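Local coordinates for protein beta-lactamase (Francisella tularensis subsp. tularensis, PDB 3P09) that probably hydrolyses the amide bond of beta-lactam antibiotics to give substituted beta-amino acids, as a class A beta-lactamase linked to antibiotic resistance, at residues Tyr77-Gln82 / Lys196-Ile201; Gln93-Lys98 / Ser130-Arg135; Leu188-Ile193 / Ile244-Asn249; Asn214-Ser219 / Gln276-Ile281. All blocks are in the same frame, centred on the assembly; numbering follows the deposited sequence. Where two conformers were deposited one is given.

The four contacts are spread over one chain with the class A beta-lactamase fold, a helical region beside a five-stranded antiparallel sheet flanked by helices. Contacts 1 and 2 pin parts of the helical region; contact 2 is nested in the loop that contact 1 closes, their centres about 23 Å apart. Contact 3 packs a helix end against the sheet, and contact 4 joins a loop to the C-terminal helix, both resting on that sheet; the two meet where Ile245 CD1 lies 4.2 Å from Ile216 CG2. Contacts 1 and 3 are joined by Lys199 NZ, 2.7 Å from Gly191 O. Ser130 of contact 2 touches Lys67, part of an SxxK pattern consistent with the active site of this family.

Contact 1 (Tyr77-Gln82 / Lys196-Ile201); sequences YDMHNQ and KKHKDI. With SO4 (sulfate ion), chain C.
Asp78 and His198 meet at about a right angle, with the carboxylate and imidazole planes turned 48° apart. His198 NE2 donates to Asp78 OD2 over 2.7 Å, and the N-H points almost straight at the oxygen (179°). The acceptor lies in the plane of the imidazole and offers its anti lone pair, the one away from OD1. Asp78 reaches this place with CG anti to the backbone N (chi1 179°). Both residues are buried, where a carboxylate needs donors: OD1 is taken by the backbone N of Leu85, and His198 ND1 is bonded to Asp195 OD1. An imidazole held by carboxylates at both nitrogens may well be protonated.

Met79, modelled as selenomethionine, lies over one face of the same ring. Its CG makes a CH-pi contact 3.4 Å from the ring centroid, displaced toward the rim; in the conformer given, the selenium stands obliquely, 4.5 Å from that centroid, a less certain contact. An unbranched methionine-type chain suits the place because its slim CG methylene can lie over the imidazole. At the start of helix 196-208, Lys196 N makes a bent hydrogen bond of 3.2 Å to O1 of a sulfate, probably from the crystallisation liquor. The contact thus ties the C-terminal end of helix 66-80 to the start of helix 196-208, with Leu75 of the former also touching His198 and Leu194 touching Met79.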
loop_
_atom_site.group_PDB
_atom_site.type_symbol
_atom_site.label_atom_id
_atom_site.label_comp_id
_atom_site.label_asym_id
_atom_site.label_seq_id
_atom_site.Cartn_x
_atom_site.Cartn_y
_atom_site.Cartn_z
ATOM N N TYR A 77 1.904 -17.906 0.166
ATOM C CA TYR A 77 2.117 -18.979 1.140
ATOM C C TYR A 77 0.983 -19.992 1.053
ATOM O O TYR A 77 1.210 -21.209 0.993
ATOM C CB TYR A 77 2.196 -18.403 2.555
ATOM C CG TYR A 77 2.679 -19.384 3.602
ATOM C CD1 TYR A 77 4.033 -19.503 3.892
ATOM C CD2 TYR A 77 1.788 -20.192 4.291
ATOM C CE1 TYR A 77 4.489 -20.401 4.845
ATOM C CE2 TYR A 77 2.234 -21.093 5.255
ATOM C CZ TYR A 77 3.585 -21.189 5.526
ATOM O OH TYR A 77 4.038 -22.081 6.472
ATOM N N ASP A 78 -0.242 -19.484 1.010
ATOM C CA ASP A 78 -1.415 -20.348 0.948
ATOM C C ASP A 78 -1.378 -21.245 -0.286
ATOM O O ASP A 78 -1.768 -22.412 -0.228
ATOM C CB ASP A 78 -2.713 -19.534 0.983
ATOM C CG ASP A 78 -3.950 -20.417 0.896
ATOM O OD1 ASP A 78 -4.287 -21.063 1.910
ATOM O OD2 ASP A 78 -4.582 -20.471 -0.179
HETATM N N MSE A 79 -0.914 -20.695 -1.402
HETATM C CA MSE A 79 -0.786 -21.489 -2.614
HETATM C C MSE A 79 0.163 -22.667 -2.401
HETATM O O MSE A 79 -0.065 -23.760 -2.920
HETATM C CB MSE A 79 -0.307 -20.619 -3.776
HETATM C CG MSE A 79 -1.389 -19.713 -4.337
HETATM SE SE MSE A 79 -0.643 -18.508 -5.680
HETATM C CE MSE A 79 -0.004 -19.829 -6.962
ATOM N N HIS A 80 1.230 -22.438 -1.636
ATOM C CA HIS A 80 2.226 -23.482 -1.364
ATOM C C HIS A 80 1.917 -24.308 -0.124
ATOM O O HIS A 80 2.585 -25.309 0.147
ATOM C CB HIS A 80 3.618 -22.875 -1.222
ATOM C CG HIS A 80 4.082 -22.144 -2.442
ATOM N ND1 HIS A 80 3.559 -20.930 -2.821
ATOM C CD2 HIS A 80 5.023 -22.456 -3.363
ATOM C CE1 HIS A 80 4.153 -20.523 -3.930
ATOM N NE2 HIS A 80 5.047 -21.428 -4.278
ATOM N N ASN A 81 0.902 -23.891 0.626
ATOM C CA ASN A 81 0.561 -24.538 1.885
ATOM C C ASN A 81 -0.953 -24.573 1.977
ATOM O O ASN A 81 -1.547 -23.782 2.697
ATOM C CB ASN A 81 1.153 -23.754 3.069
ATOM C CG ASN A 81 2.676 -23.728 3.059
ATOM O OD1 ASN A 81 3.327 -24.580 3.666
ATOM N ND2 ASN A 81 3.251 -22.744 2.376
ATOM N N GLN A 82 -1.571 -25.487 1.233
ATOM C CA GLN A 82 -3.024 -25.518 1.084
ATOM C C GLN A 82 -3.751 -25.494 2.433
ATOM O O GLN A 82 -3.396 -26.236 3.350
ATOM C CB GLN A 82 -3.439 -26.747 0.263
ATOM C CG GLN A 82 -4.926 -26.838 -0.060
ATOM C CD GLN A 82 -5.744 -27.331 1.112
ATOM O OE1 GLN A 82 -5.234 -28.032 1.987
ATOM N NE2 GLN A 82 -7.022 -26.965 1.142
ATOM N N LYS A 196 -5.432 -17.381 -10.372
ATOM C CA LYS A 196 -6.696 -16.662 -10.488
ATOM C C LYS A 196 -7.437 -16.540 -9.162
ATOM O O LYS A 196 -7.881 -15.459 -8.797
ATOM C CB LYS A 196 -7.617 -17.289 -11.535
ATOM C CG LYS A 196 -8.928 -16.524 -11.696
ATOM C CD LYS A 196 -9.865 -17.195 -12.691
ATOM C CE LYS A 196 -10.993 -16.256 -13.097
ATOM N NZ LYS A 196 -11.744 -15.720 -11.919
ATOM N N LYS A 197 -7.589 -17.641 -8.441
ATOM C CA LYS A 197 -8.345 -17.578 -7.193
ATOM C C LYS A 197 -7.725 -16.588 -6.212
ATOM O O LYS A 197 -8.433 -15.856 -5.517
ATOM C CB LYS A 197 -8.462 -18.952 -6.536
ATOM C CG LYS A 197 -9.332 -18.931 -5.290
ATOM C CD LYS A 197 -9.759 -20.332 -4.864
ATOM C CE LYS A 197 -8.699 -21.000 -4.006
ATOM N NZ LYS A 197 -8.425 -20.213 -2.773
ATOM N N HIS A 198 -6.398 -16.570 -6.146
ATOM C CA HIS A 198 -5.724 -15.724 -5.166
ATOM C C HIS A 198 -5.620 -14.273 -5.595
ATOM O O HIS A 198 -5.637 -13.382 -4.744
ATOM C CB HIS A 198 -4.355 -16.288 -4.783
ATOM C CG HIS A 198 -4.440 -17.570 -4.013
ATOM N ND1 HIS A 198 -4.629 -18.791 -4.622
ATOM C CD2 HIS A 198 -4.390 -17.814 -2.682
ATOM C CE1 HIS A 198 -4.677 -19.738 -3.699
ATOM N NE2 HIS A 198 -4.541 -19.171 -2.513
ATOM N N LYS A 199 -5.510 -14.032 -6.903
ATOM C CA LYS A 199 -5.639 -12.669 -7.409
ATOM C C LYS A 199 -7.003 -12.076 -7.026
ATOM O O LYS A 199 -7.088 -10.950 -6.538
ATOM C CB LYS A 199 -5.424 -12.614 -8.930
ATOM C CG LYS A 199 -3.964 -12.829 -9.327
ATOM C CD LYS A 199 -3.708 -12.530 -10.796
ATOM C CE LYS A 199 -4.008 -13.716 -11.669
ATOM N NZ LYS A 199 -3.224 -13.605 -12.933
ATOM N N ASP A 200 -8.067 -12.843 -7.240
ATOM C CA ASP A 200 -9.408 -12.336 -6.977
ATOM C C ASP A 200 -9.568 -11.972 -5.492
ATOM O O ASP A 200 -10.211 -10.986 -5.135
ATOM C CB ASP A 200 -10.456 -13.359 -7.424
ATOM C CG ASP A 200 -10.585 -13.443 -8.948
ATOM O OD1 ASP A 200 -10.123 -12.510 -9.644
ATOM O OD2 ASP A 200 -11.155 -14.441 -9.452
ATOM N N ILE A 201 -8.948 -12.760 -4.631
ATOM C CA ILE A 201 -9.022 -12.528 -3.190
ATOM C C ILE A 201 -8.285 -11.257 -2.828
ATOM O O ILE A 201 -8.767 -10.427 -2.038
ATOM C CB ILE A 201 -8.409 -13.727 -2.422
ATOM C CG1 ILE A 201 -9.343 -14.946 -2.540
ATOM C CG2 ILE A 201 -8.177 -13.364 -0.962
ATOM C CD1 ILE A 201 -8.732 -16.259 -2.061
HETATM S S SO4 C . -3.219 -19.686 -13.022
HETATM O O1 SO4 C . -4.118 -18.533 -12.997
HETATM O O2 SO4 C . -1.905 -19.309 -12.508
HETATM O O3 SO4 C . -3.787 -20.747 -12.195
HETATM O O4 SO4 C . -3.060 -20.171 -14.389
#

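Contact 2 (Gln93-Lys98 / Ser130-Arg135)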
loop_
_atom_site.group_PDB
_atom_site.type_symbol
_atom_site.label_atom_id
_atom_site.label_comp_id
_atom_site.label_asym_id
_atom_site.label_seq_id
_atom_site.Cartn_x
_atom_site.Cartn_y
_atom_site.Cartn_z
ATOM N N GLN A 93 -3.970 -10.417 23.994
ATOM C CA GLN A 93 -3.843 -9.014 24.374
ATOM C C GLN A 93 -2.474 -8.467 24.001
ATOM O O GLN A 93 -2.354 -7.342 23.529
ATOM C CB GLN A 93 -4.076 -8.827 25.879
ATOM C CG GLN A 93 -4.238 -7.365 26.280
ATOM C CD GLN A 93 -5.426 -6.699 25.592
ATOM O OE1 GLN A 93 -5.264 -5.721 24.860
ATOM N NE2 GLN A 93 -6.624 -7.222 25.828
ATOM N N ASP A 94 -1.443 -9.276 24.206
ATOM C CA ASP A 94 -0.084 -8.860 23.888
ATOM C C ASP A 94 0.119 -8.658 22.382
ATOM O O ASP A 94 1.077 -8.028 21.963
ATOM C CB ASP A 94 0.934 -9.853 24.455
ATOM C CG ASP A 94 0.690 -11.274 23.986
ATOM O OD1 ASP A 94 0.901 -12.205 24.793
ATOM O OD2 ASP A 94 0.297 -11.466 22.813
ATOM N N ASP A 95 -0.786 -9.189 21.568
ATOM C CA ASP A 95 -0.740 -8.934 20.130
ATOM C C ASP A 95 -1.094 -7.477 19.852
ATOM O O ASP A 95 -0.551 -6.854 18.933
ATOM C CB ASP A 95 -1.717 -9.851 19.394
ATOM C CG ASP A 95 -1.198 -11.258 19.259
ATOM O OD1 ASP A 95 0.030 -11.412 19.096
ATOM O OD2 ASP A 95 -2.010 -12.208 19.310
ATOM N N ILE A 96 -2.021 -6.949 20.651
ATOM C CA ILE A 96 -2.470 -5.573 20.514
ATOM C C ILE A 96 -1.378 -4.665 21.062
ATOM O O ILE A 96 -0.961 -3.724 20.395
ATOM C CB ILE A 96 -3.789 -5.307 21.278
ATOM C CG1 ILE A 96 -4.889 -6.276 20.829
ATOM C CG2 ILE A 96 -4.247 -3.872 21.082
ATOM C CD1 ILE A 96 -5.071 -6.324 19.349
ATOM N N GLY A 97 -0.919 -4.954 22.279
ATOM C CA GLY A 97 0.159 -4.184 22.890
ATOM C C GLY A 97 -0.230 -2.728 23.065
ATOM O O GLY A 97 -1.316 -2.429 23.557
ATOM N N LYS A 98 0.643 -1.822 22.642
ATOM C CA LYS A 98 0.344 -0.395 22.690
ATOM C C LYS A 98 -0.009 0.164 21.312
ATOM O O LYS A 98 0.048 1.372 21.099
ATOM C CB LYS A 98 1.517 0.381 23.276
ATOM C CG LYS A 98 1.825 0.032 24.717
ATOM C CD LYS A 98 2.970 0.886 25.247
ATOM C CE LYS A 98 3.349 0.480 26.668
ATOM N NZ LYS A 98 4.661 1.077 27.091
ATOM N N SER A 130 -1.367 -7.034 11.253
ATOM C CA SER A 130 -0.161 -7.063 10.427
ATOM C C SER A 130 0.979 -7.771 11.127
ATOM O O SER A 130 1.683 -8.575 10.522
ATOM C CB SER A 130 0.299 -5.641 10.093
ATOM O OG SER A 130 -0.691 -4.974 9.348
ATOM N N ASN A 131 1.191 -7.449 12.400
ATOM C CA ASN A 131 2.300 -8.074 13.123
ATOM C C ASN A 131 2.074 -9.581 13.264
ATOM O O ASN A 131 3.012 -10.369 13.177
ATOM C CB ASN A 131 2.518 -7.414 14.499
ATOM C CG ASN A 131 3.166 -6.028 14.397
ATOM O OD1 ASN A 131 3.526 -5.574 13.312
ATOM N ND2 ASN A 131 3.307 -5.354 15.533
ATOM N N ILE A 132 0.823 -9.979 13.476
ATOM C CA ILE A 132 0.476 -11.402 13.553
ATOM C C ILE A 132 0.801 -12.111 12.236
ATOM O O ILE A 132 1.366 -13.208 12.224
ATOM C CB ILE A 132 -1.016 -11.599 13.906
ATOM C CG1 ILE A 132 -1.276 -11.170 15.360
ATOM C CG2 ILE A 132 -1.442 -13.052 13.675
ATOM C CD1 ILE A 132 -2.727 -11.075 15.720
ATOM N N LEU A 133 0.467 -11.471 11.119
ATOM C CA LEU A 133 0.701 -12.077 9.814
ATOM C C LEU A 133 2.186 -12.262 9.537
ATOM O O LEU A 133 2.598 -13.303 9.011
ATOM C CB LEU A 133 0.052 -11.244 8.704
ATOM C CG LEU A 133 -1.487 -11.303 8.687
ATOM C CD1 LEU A 133 -2.032 -10.352 7.667
ATOM C CD2 LEU A 133 -1.989 -12.726 8.392
ATOM N N VAL A 134 2.982 -11.256 9.895
ATOM C CA VAL A 134 4.437 -11.338 9.749
ATOM C C VAL A 134 4.954 -12.544 10.529
ATOM O O VAL A 134 5.754 -13.326 10.026
ATOM C CB VAL A 134 5.143 -10.057 10.266
ATOM C CG1 VAL A 134 6.643 -10.307 10.481
ATOM C CG2 VAL A 134 4.918 -8.900 9.315
ATOM N N ARG A 135 4.471 -12.702 11.757
ATOM C CA ARG A 135 4.855 -13.849 12.566
ATOM C C ARG A 135 4.411 -15.162 11.919
ATOM O O ARG A 135 5.194 -16.095 11.803
ATOM C CB ARG A 135 4.270 -13.727 13.976
ATOM C CG ARG A 135 4.728 -14.831 14.929
ATOM C CD ARG A 135 3.943 -14.795 16.225
ATOM N NE ARG A 135 2.551 -15.160 15.996
ATOM C CZ ARG A 135 1.510 -14.571 16.581
ATOM N NH1 ARG A 135 1.691 -13.575 17.439
ATOM N NH2 ARG A 135 0.285 -14.982 16.303
HETATM O O HOH W 1 1.984 -6.937 17.788
HETATM O O HOH W 2 -1.450 -14.523 18.358
#
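The guanidinium of Arg135 receives Asp95 OD1 at its edge, in plane, while the carboxylate is turned 38° from it. Arg135 NH1 donates to Asp95 OD1 over 3.2 Å in a somewhat bent hydrogen bond (149°) that is part of a salt bridge, meeting the oxygen on its syn side but out of the carboxylate plane. Arginine suits a surface site like this, since its second nitrogen can bind too: a water links the pair, 2.7 Å from Arg135 NH2 and 2.6 Å from Asp95 OD2. That oxygen also accepts from the backbone N of Asn92, a second hold that helps to fix the rotation of the carboxylate.

Ile132 supplies the apolar side of the contact and crosses Asp95 at about a right angle, its CD1 3.8 Å from Asp95 OD2. With CG1 anti to the carbonyl carbon (chi1 -70°), the long branch runs out to the carboxylate. A second water bridges Asp95 O, at 2.8 Å, and Asn131 ND2, which also bonds Glu161 O. The short, weakly bonded helix 93-96 is thereby fastened to helix 127-137, with Ile89 of strand 88-90 touching both Ile132 and Arg135, and Leu133 reaching helices 66-80 and 115-123.

Contact 3 (Leu188-Ile193 / Ile244-Asn249)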
loop_
_atom_site.group_PDB
_atom_site.type_symbol
_atom_site.label_atom_id
_atom_site.label_comp_id
_atom_site.label_asym_id
_atom_site.label_seq_id
_atom_site.Cartn_x
_atom_site.Cartn_y
_atom_site.Cartn_z
ATOM N N LEU A 188 0.745 -8.299 -8.315
ATOM C CA LEU A 188 -0.049 -9.126 -7.400
ATOM C C LEU A 188 -1.499 -9.298 -7.873
ATOM O O LEU A 188 -2.086 -10.380 -7.768
ATOM C CB LEU A 188 -0.003 -8.552 -5.983
ATOM C CG LEU A 188 1.303 -8.813 -5.210
ATOM C CD1 LEU A 188 1.350 -7.972 -3.962
ATOM C CD2 LEU A 188 1.463 -10.304 -4.866
ATOM N N ALA A 189 -2.084 -8.235 -8.399
ATOM C CA ALA A 189 -3.498 -8.272 -8.763
ATOM C C ALA A 189 -3.724 -8.876 -10.153
ATOM O O ALA A 189 -4.755 -9.514 -10.406
ATOM C CB ALA A 189 -4.087 -6.856 -8.680
ATOM N N PHE A 190 -2.761 -8.684 -11.051
ATOM C CA PHE A 190 -2.961 -9.048 -12.458
ATOM C C PHE A 190 -1.877 -9.934 -13.059
ATOM O O PHE A 190 -2.042 -10.449 -14.169
ATOM C CB PHE A 190 -3.094 -7.781 -13.298
ATOM C CG PHE A 190 -4.156 -6.853 -12.804
ATOM C CD1 PHE A 190 -5.488 -7.239 -12.819
ATOM C CD2 PHE A 190 -3.829 -5.609 -12.321
ATOM C CE1 PHE A 190 -6.470 -6.396 -12.352
ATOM C CE2 PHE A 190 -4.809 -4.754 -11.853
ATOM C CZ PHE A 190 -6.139 -5.157 -11.869
ATOM N N GLY A 191 -0.783 -10.124 -12.327
ATOM C CA GLY A 191 0.383 -10.808 -12.864
ATOM C C GLY A 191 0.394 -12.318 -12.720
ATOM O O GLY A 191 -0.643 -12.959 -12.550
ATOM N N ASN A 192 1.587 -12.897 -12.781
ATOM C CA ASN A 192 1.693 -14.349 -12.809
ATOM C C ASN A 192 2.293 -15.000 -11.565
ATOM O O ASN A 192 2.794 -16.120 -11.640
ATOM C CB ASN A 192 2.435 -14.819 -14.074
ATOM C CG ASN A 192 3.821 -14.207 -14.207
ATOM O OD1 ASN A 192 4.406 -13.733 -13.231
ATOM N ND2 ASN A 192 4.353 -14.217 -15.426
ATOM N N ILE A 193 2.242 -14.326 -10.422
ATOM C CA ILE A 193 2.716 -14.979 -9.207
ATOM C C ILE A 193 1.599 -15.635 -8.403
ATOM O O ILE A 193 1.763 -16.757 -7.926
ATOM C CB ILE A 193 3.539 -14.050 -8.310
ATOM C CG1 ILE A 193 2.760 -12.787 -8.028
ATOM C CG2 ILE A 193 4.882 -13.721 -8.959
ATOM C CD1 ILE A 193 2.626 -12.551 -6.572
ATOM N N ILE A 244 -5.303 0.148 -7.362
ATOM C CA ILE A 244 -5.658 -0.405 -8.660
ATOM C C ILE A 244 -6.958 0.254 -9.061
ATOM O O ILE A 244 -7.868 0.399 -8.244
ATOM C CB ILE A 244 -5.898 -1.911 -8.623
ATOM C CG1 ILE A 244 -4.646 -2.660 -8.166
ATOM C CG2 ILE A 244 -6.317 -2.380 -10.011
ATOM C CD1 ILE A 244 -3.488 -2.494 -9.068
ATOM N N ILE A 245 -7.051 0.646 -10.323
ATOM C CA ILE A 245 -8.201 1.398 -10.805
ATOM C C ILE A 245 -8.705 0.742 -12.071
ATOM O O ILE A 245 -7.903 0.341 -12.914
ATOM C CB ILE A 245 -7.803 2.841 -11.143
ATOM C CG1 ILE A 245 -7.193 3.514 -9.907
ATOM C CG2 ILE A 245 -8.994 3.613 -11.684
ATOM C CD1 ILE A 245 -6.582 4.886 -10.179
ATOM N N TRP A 246 -10.027 0.609 -12.172
ATOM C CA TRP A 246 -10.682 0.085 -13.366
ATOM C C TRP A 246 -11.456 1.219 -13.999
ATOM O O TRP A 246 -12.588 1.496 -13.598
ATOM C CB TRP A 246 -11.671 -1.024 -13.001
ATOM C CG TRP A 246 -11.041 -2.309 -12.536
ATOM C CD1 TRP A 246 -10.852 -3.444 -13.272
ATOM C CD2 TRP A 246 -10.537 -2.595 -11.222
ATOM N NE1 TRP A 246 -10.250 -4.411 -12.496
ATOM C CE2 TRP A 246 -10.047 -3.913 -11.238
ATOM C CE3 TRP A 246 -10.441 -1.857 -10.038
ATOM C CZ2 TRP A 246 -9.484 -4.511 -10.115
ATOM C CZ3 TRP A 246 -9.876 -2.451 -8.929
ATOM C CH2 TRP A 246 -9.406 -3.766 -8.975
ATOM N N PRO A 247 -10.847 1.902 -14.976
ATOM C CA PRO A 247 -11.559 2.999 -15.628
ATOM C C PRO A 247 -12.728 2.425 -16.415
ATOM O O PRO A 247 -12.629 1.308 -16.922
ATOM C CB PRO A 247 -10.509 3.576 -16.593
ATOM C CG PRO A 247 -9.172 2.981 -16.145
ATOM C CD PRO A 247 -9.548 1.633 -15.615
ATOM N N LYS A 248 -13.819 3.170 -16.528
ATOM C CA LYS A 248 -14.977 2.666 -17.264
ATOM C C LYS A 248 -14.599 2.271 -18.690
ATOM O O LYS A 248 -14.064 3.081 -19.446
ATOM C CB LYS A 248 -16.096 3.707 -17.297
ATOM C CG LYS A 248 -17.437 3.158 -17.774
ATOM C CD LYS A 248 -18.509 4.239 -17.743
ATOM C CE LYS A 248 -19.872 3.690 -18.132
ATOM N NZ LYS A 248 -20.890 4.774 -18.213
ATOM N N ASN A 249 -14.887 1.021 -19.047
ATOM C CA ASN A 249 -14.645 0.519 -20.398
ATOM C C ASN A 249 -13.172 0.392 -20.771
ATOM O O ASN A 249 -12.834 0.330 -21.945
ATOM C CB ASN A 249 -15.380 1.372 -21.439
ATOM C CG ASN A 249 -16.884 1.367 -21.238
ATOM O OD1 ASN A 249 -17.454 0.391 -20.737
ATOM N ND2 ASN A 249 -17.534 2.462 -21.615
#
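With CG anti to the carbonyl carbon (chi1 -54°), Phe190 sends its ring from the last turn of helix 178-190 toward Ile244, whose CG2 branch stands anti to the backbone N. This is helix-on-sheet packing in the class A beta-lactamase fold, the helix end resting on strand 239-246 of the five-stranded antiparallel sheet. Ile244 CG2 meets the phenyl ring at its edge, in plane, 3.3 Å from Phe190 CZ, a tight approach. The same methyl also lies over one face of the Trp246 indole, 3.5 Å above its plane and displaced toward the rim, so a beta-branched isoleucine serves both aromatic neighbours. Ala189, a small residue, adds a looser apolar contact, its CB 4.3 Å from Ile244 CG1. Pro252 touches both Phe190 and Trp246, and Ile203 of helix 196-208 touches Ala189 and Trp246. Between the two aromatics, the nearest approach is Phe190 CZ to Trp246 CZ2, 3.8 Å, with the phenyl presenting its edge.

Contact 4 (Asn214-Ser219 / Gln276-Ile281)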
loop_
_atom_site.group_PDB
_atom_site.type_symbol
_atom_site.label_atom_id
_atom_site.label_comp_id
_atom_site.label_asym_id
_atom_site.label_seq_id
_atom_site.Cartn_x
_atom_site.Cartn_y
_atom_site.Cartn_z
ATOM N N ASN A 214 -10.168 9.790 1.187
ATOM C CA ASN A 214 -9.762 11.176 0.973
ATOM C C ASN A 214 -8.435 11.287 0.235
ATOM O O ASN A 214 -7.764 12.327 0.277
ATOM C CB ASN A 214 -9.719 11.937 2.297
ATOM C CG ASN A 214 -11.104 12.229 2.837
ATOM O OD1 ASN A 214 -11.865 12.980 2.231
ATOM N ND2 ASN A 214 -11.441 11.638 3.975
ATOM N N ARG A 215 -8.058 10.208 -0.441
ATOM C CA ARG A 215 -6.823 10.212 -1.210
ATOM C C ARG A 215 -7.120 9.999 -2.688
ATOM O O ARG A 215 -7.850 10.790 -3.268
ATOM C CB ARG A 215 -5.803 9.251 -0.598
ATOM C CG ARG A 215 -5.449 9.733 0.818
ATOM C CD ARG A 215 -4.428 8.867 1.543
ATOM N NE ARG A 215 -4.295 9.326 2.916
ATOM C CZ ARG A 215 -3.344 8.950 3.763
ATOM N NH1 ARG A 215 -2.396 8.089 3.390
ATOM N NH2 ARG A 215 -3.338 9.452 4.992
ATOM N N ILE A 216 -6.588 8.959 -3.306
ATOM C CA ILE A 216 -6.818 8.792 -4.747
ATOM C C ILE A 216 -8.308 8.737 -5.102
ATOM O O ILE A 216 -8.762 9.385 -6.062
ATOM C CB ILE A 216 -6.115 7.528 -5.282
ATOM C CG1 ILE A 216 -4.593 7.741 -5.292
ATOM C CG2 ILE A 216 -6.628 7.180 -6.663
ATOM C CD1 ILE A 216 -3.769 6.476 -5.564
ATOM N N ALA A 217 -9.063 7.958 -4.332
ATOM C CA ALA A 217 -10.482 7.759 -4.600
ATOM C C ALA A 217 -11.242 9.076 -4.681
ATOM O O ALA A 217 -12.198 9.208 -5.451
ATOM C CB ALA A 217 -11.108 6.847 -3.535
ATOM N N PHE A 218 -10.814 10.043 -3.875
ATOM C CA PHE A 218 -11.459 11.346 -3.787
ATOM C C PHE A 218 -11.540 12.047 -5.151
ATOM O O PHE A 218 -12.403 12.896 -5.374
ATOM C CB PHE A 218 -10.661 12.205 -2.803
ATOM C CG PHE A 218 -11.256 13.557 -2.528
ATOM C CD1 PHE A 218 -10.930 14.649 -3.316
ATOM C CD2 PHE A 218 -12.110 13.745 -1.451
ATOM C CE1 PHE A 218 -11.468 15.904 -3.051
ATOM C CE2 PHE A 218 -12.648 14.995 -1.185
ATOM C CZ PHE A 218 -12.323 16.071 -1.985
ATOM N N SER A 219 -10.641 11.688 -6.063
ATOM C CA SER A 219 -10.518 12.410 -7.317
ATOM C C SER A 219 -10.857 11.579 -8.547
ATOM O O SER A 219 -10.821 12.094 -9.664
ATOM C CB SER A 219 -9.106 12.985 -7.461
ATOM O OG SER A 219 -8.832 13.902 -6.414
ATOM N N GLN A 276 -4.931 16.287 -5.303
ATOM C CA GLN A 276 -4.689 17.132 -6.456
ATOM C C GLN A 276 -3.874 16.396 -7.522
ATOM O O GLN A 276 -4.166 16.502 -8.716
ATOM C CB GLN A 276 -4.038 18.446 -6.017
ATOM C CG GLN A 276 -5.003 19.337 -5.228
ATOM C CD GLN A 276 -4.288 20.414 -4.436
ATOM O OE1 GLN A 276 -3.407 21.103 -4.953
ATOM N NE2 GLN A 276 -4.657 20.558 -3.169
ATOM N N ALA A 277 -2.873 15.639 -7.086
ATOM C CA ALA A 277 -2.093 14.819 -8.002
ATOM C C ALA A 277 -2.990 13.805 -8.694
ATOM O O ALA A 277 -2.890 13.607 -9.906
ATOM C CB ALA A 277 -0.962 14.116 -7.273
ATOM N N ALA A 278 -3.871 13.169 -7.926
ATOM C CA ALA A 278 -4.780 12.163 -8.487
ATOM C C ALA A 278 -5.739 12.770 -9.501
ATOM O O ALA A 278 -6.146 12.112 -10.455
ATOM C CB ALA A 278 -5.557 11.451 -7.373
ATOM N N LYS A 279 -6.118 14.023 -9.285
ATOM C CA LYS A 279 -7.055 14.688 -10.189
ATOM C C LYS A 279 -6.371 14.996 -11.520
ATOM O O LYS A 279 -6.970 14.857 -12.595
ATOM C CB LYS A 279 -7.594 15.970 -9.552
ATOM C CG LYS A 279 -8.588 16.730 -10.424
ATOM C CD LYS A 279 -9.692 15.800 -10.918
ATOM C CE LYS A 279 -10.990 16.553 -11.156
ATOM N NZ LYS A 279 -11.575 17.019 -9.865
ATOM N N LEU A 280 -5.113 15.419 -11.440
ATOM C CA LEU A 280 -4.324 15.670 -12.634
ATOM C C LEU A 280 -4.264 14.390 -13.439
ATOM O O LEU A 280 -4.414 14.390 -14.655
ATOM C CB LEU A 280 -2.911 16.111 -12.262
ATOM C CG LEU A 280 -2.813 17.525 -11.686
ATOM C CD1 LEU A 280 -1.440 17.788 -11.090
ATOM C CD2 LEU A 280 -3.137 18.548 -12.771
ATOM N N ILE A 281 -4.050 13.290 -12.743
ATOM C CA ILE A 281 -3.876 12.017 -13.415
ATOM C C ILE A 281 -5.187 11.555 -14.043
ATOM O O ILE A 281 -5.219 11.103 -15.193
ATOM C CB ILE A 281 -3.312 10.979 -12.451
ATOM C CG1 ILE A 281 -1.862 11.367 -12.112
ATOM C CG2 ILE A 281 -3.362 9.601 -13.076
ATOM C CD1 ILE A 281 -1.332 10.777 -10.834
#
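Ser219 lays its CB against the backbone of helix 271-289, 3.7 Å from Lys279 N, and against two side chains. Its CB is 3.9 Å from Ala278 CB and equally far from Lys279 CB. The small serine lets the chain come very near the helix: the CA atoms of Ser219 and Lys279 are 5.0 Å apart. Alanine at 278 works in the same way, its methyl lying 3.9 Å from Ile216 CA and 4.4 Å from Ile216 CG1. Ile216 in turn reaches Leu255 and Ile257 of strand 253-260, so loop and helix sit side by side on the sheet, and Ala278 too touches Ile257. Lys279 keeps its aliphatic part at the contact, with CD 4.1 Å from Ser219 O.

No hydrogen bond joins the two segments; polar ties lie next door, Ser219 OG to Gln275 O and Arg215 to Glu271 in a salt bridge. The chemistry is therefore close van der Waals packing round two small residues, Ser219 and Ala278, with the serine hydroxyl satisfied by the preceding turn of the helix.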